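Local atomic coordinates of Tle cognate immunity protein 4 C-terminal domain-containing protein (Pseudomonas aeruginosa PAO1, PDB entry 4R1D), a protein that binds the type VI secretion lipase effector Tle4 and, as its cognate immunity protein, probably protects the producing cell from it. Residues D157-E162 and E249-T253. Numbering follows the deposited sequence.
Sequences DSFQVE and EESLT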
ATOM      1  N   ASP B 157      33.755  -8.844   6.617  1.00 25.96           N
ATOM      2  CA  ASP B 157      33.544  -8.717   5.185  1.00 29.77           C
ATOM      3  C   ASP B 157      32.998 -10.014   4.612  1.00 28.86           C
ATOM      4  O   ASP B 157      33.160 -10.301   3.426  1.00 34.04           O
ATOM      5  CB  ASP B 157      34.835  -8.307   4.478  1.00 34.85           C
ATOM      6  CG  ASP B 157      35.999  -9.212   4.821  1.00 35.92           C
ATOM      7  OD1 ASP B 157      35.759 -10.324   5.336  1.00 40.37           O
ATOM      8  OD2 ASP B 157      37.156  -8.810   4.571  1.00 54.20           O
ATOM      9  N   SER B 158      32.365 -10.800   5.470  1.00 22.32           N
ATOM     10  CA  SER B 158      31.681 -12.004   5.032  1.00 31.06           C
ATOM     11  C   SER B 158      30.337 -11.590   4.462  1.00 30.74           C
ATOM     12  O   SER B 158      29.668 -10.713   5.008  1.00 27.12           O
ATOM     13  CB  SER B 158      31.473 -12.964   6.200  1.00 32.08           C
ATOM     14  OG  SER B 158      32.716 -13.337   6.770  1.00 41.73           O
ATOM     15  N   PHE B 159      29.935 -12.218   3.365  1.00 29.74           N
ATOM     16  CA  PHE B 159      28.689 -11.818   2.729  1.00 25.16           C
ATOM     17  C   PHE B 159      27.484 -11.963   3.652  1.00 23.80           C
ATOM     18  O   PHE B 159      27.352 -12.949   4.374  1.00 25.70           O
ATOM     19  CB  PHE B 159      28.438 -12.591   1.436  1.00 26.37           C
ATOM     20  CG  PHE B 159      27.175 -12.182   0.760  1.00 20.76           C
ATOM     21  CD1 PHE B 159      27.138 -11.024   0.003  1.00 21.60           C
ATOM     22  CD2 PHE B 159      26.009 -12.909   0.931  1.00 33.10           C
ATOM     23  CE1 PHE B 159      25.966 -10.609  -0.598  1.00 28.72           C
ATOM     24  CE2 PHE B 159      24.830 -12.505   0.331  1.00 30.48           C
ATOM     25  CZ  PHE B 159      24.810 -11.352  -0.438  1.00 26.63           C
ATOM     26  N   GLN B 160      26.606 -10.964   3.623  1.00 21.51           N
ATOM     27  CA  GLN B 160      25.301 -11.035   4.271  1.00 21.05           C
ATOM     28  C   GLN B 160      24.380 -10.135   3.459  1.00 18.83           C
ATOM     29  O   GLN B 160      24.861  -9.223   2.780  1.00 19.97           O
ATOM     30  CB  GLN B 160      25.383 -10.522   5.707  1.00 23.37           C
ATOM     31  CG  GLN B 160      25.993  -9.140   5.795  1.00 22.31           C
ATOM     32  CD  GLN B 160      26.142  -8.639   7.220  1.00 26.29           C
ATOM     33  OE1 GLN B 160      26.071  -9.408   8.177  1.00 25.92           O
ATOM     34  NE2 GLN B 160      26.340  -7.333   7.364  1.00 23.56           N
ATOM     35  N   VAL B 161      23.073 -10.382   3.499  1.00 21.30           N
ATOM     36  CA  VAL B 161      22.142  -9.469   2.840  1.00 18.16           C
ATOM     37  C   VAL B 161      22.056  -8.189   3.678  1.00 16.89           C
ATOM     38  O   VAL B 161      21.725  -8.239   4.864  1.00 19.71           O
ATOM     39  CB  VAL B 161      20.740 -10.069   2.684  1.00 18.90           C
ATOM     40  CG1 VAL B 161      19.749  -9.001   2.246  1.00 20.33           C
ATOM     41  CG2 VAL B 161      20.751 -11.239   1.701  1.00 25.43           C
ATOM     42  N   GLU B 162      22.354  -7.053   3.052  1.00 16.90           N
ATOM     43  CA  GLU B 162      22.452  -5.785   3.762  1.00 16.07           C
ATOM     44  C   GLU B 162      22.025  -4.660   2.832  1.00 16.31           C
ATOM     45  O   GLU B 162      22.227  -4.727   1.621  1.00 16.05           O
ATOM     46  CB  GLU B 162      23.891  -5.558   4.292  1.00 15.34           C
ATOM     47  CG  GLU B 162      24.960  -5.540   3.224  1.00 14.03           C
ATOM     48  CD  GLU B 162      26.361  -5.362   3.790  1.00 16.84           C
ATOM     49  OE1 GLU B 162      26.611  -5.835   4.921  1.00 17.90           O
ATOM     50  OE2 GLU B 162      27.200  -4.739   3.099  1.00 18.59           O
ATOM     51  N   GLU B 249      26.102 -10.061  -8.080  1.00 26.90           N
ATOM     52  CA  GLU B 249      25.572 -11.002  -7.099  1.00 27.25           C
ATOM     53  C   GLU B 249      26.573 -11.316  -5.987  1.00 26.38           C
ATOM     54  O   GLU B 249      27.774 -11.429  -6.231  1.00 27.22           O
ATOM     55  CB  GLU B 249      25.119 -12.288  -7.794  1.00 29.38           C
ATOM     56  CG  GLU B 249      24.158 -12.015  -8.937  1.00 37.29           C
ATOM     57  CD  GLU B 249      23.321 -13.216  -9.320  1.00 62.88           C
ATOM     58  OE1 GLU B 249      22.234 -13.004  -9.908  1.00 55.03           O
ATOM     59  OE2 GLU B 249      23.746 -14.361  -9.036  1.00 60.65           O
ATOM     60  N   GLU B 250      26.064 -11.467  -4.768  1.00 26.22           N
ATOM     61  CA  GLU B 250      26.900 -11.819  -3.623  1.00 31.60           C
ATOM     62  C   GLU B 250      28.141 -10.941  -3.495  1.00 31.92           C
ATOM     63  O   GLU B 250      29.253 -11.436  -3.317  1.00 31.55           O
ATOM     64  CB  GLU B 250      27.305 -13.297  -3.688  1.00 34.87           C
ATOM     65  CG  GLU B 250      26.136 -14.254  -3.580  1.00 42.91           C
ATOM     66  CD  GLU B 250      26.574 -15.698  -3.428  1.00 56.80           C
ATOM     67  OE1 GLU B 250      27.740 -16.005  -3.761  1.00 55.15           O
ATOM     68  OE2 GLU B 250      25.751 -16.523  -2.971  1.00 59.58           O
ATOM     69  N   SER B 251      27.950  -9.632  -3.585  1.00 26.78           N
ATOM     70  CA  SER B 251      29.057  -8.698  -3.465  1.00 23.56           C
ATOM     71  C   SER B 251      28.731  -7.556  -2.501  1.00 29.19           C
ATOM     72  O   SER B 251      27.775  -6.808  -2.714  1.00 25.58           O
ATOM     73  CB  SER B 251      29.430  -8.134  -4.839  1.00 25.41           C
ATOM     74  OG  SER B 251      30.416  -7.125  -4.715  1.00 29.37           O
ATOM     75  N   LEU B 252      29.536  -7.418  -1.450  1.00 24.20           N
ATOM     76  CA  LEU B 252      29.295  -6.384  -0.443  1.00 24.97           C
ATOM     77  C   LEU B 252      29.657  -5.001  -0.974  1.00 25.02           C
ATOM     78  O   LEU B 252      29.026  -4.003  -0.612  1.00 24.59           O
ATOM     79  CB  LEU B 252      30.089  -6.667   0.840  1.00 22.62           C
ATOM     80  CG  LEU B 252      29.769  -7.960   1.587  1.00 19.91           C
ATOM     81  CD1 LEU B 252      30.662  -8.154   2.803  1.00 23.71           C
ATOM     82  CD2 LEU B 252      28.296  -7.980   1.985  1.00 27.02           C
ATOM     83  N   THR B 253      30.676  -4.942  -1.830  1.00 26.81           N
ATOM     84  CA  THR B 253      31.214  -3.662  -2.288  1.00 21.76           C
ATOM     85  C   THR B 253      30.778  -3.305  -3.695  1.00 26.26           C
ATOM     86  O   THR B 253      31.045  -2.207  -4.176  1.00 26.26           O
ATOM     87  CB  THR B 253      32.767  -3.621  -2.191  1.00 29.13           C
ATOM     88  OG1 THR B 253      33.336  -4.641  -3.025  1.00 26.35           O
ATOM     89  CG2 THR B 253      33.204  -3.837  -0.746  1.00 27.90           C
TER
HETATM   90  O   HOH W   1      26.671  -3.458   0.806  1.00 18.11           O
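This is a loop-to-loop packing contact within the C-terminal domain of the immunity protein. It joins the connection between strands 152-155 and 162-169 to the connection between strands 236-245 and 256-263. Leu252 is the most covered residue of the contact, and its methyl groups pack against the 157-162 backbone and Phe159. Its CD1 lies 3.4 Å from Asp157 O and 3.5 Å from Ser158 O. Its CD2 lies 3.8 Å from Phe159 CD1, an apolar side-chain contact between the segments. CD2 also lies 3.7 Å from Gln160 O, so the leucine sits in a bend of the 157-162 backbone. The Phe159 ring packs on the 249-253 backbone, with CE1 3.4 Å from Glu250 CA. The CB of Glu250 lies over one face of the ring. The polar link across the segments runs through one water, which donates hydrogen bonds to Glu162 OE2 (2.7 Å) and Leu252 O (2.8 Å). Glu162 OE1 accepts a 2.9 Å hydrogen bond from Gln160 NE2, while OE2 also forms a salt bridge with Arg13. Phe159 packs on Asp391, and Glu250 on Lys392, both of the partner chain, so both loops border the interface of the Tle4-Tli4 complex. Glu162 begins strand 162-169 of the large antiparallel sheet, where strand 176-183 separates it from strand 256-263, the strand that follows Leu252.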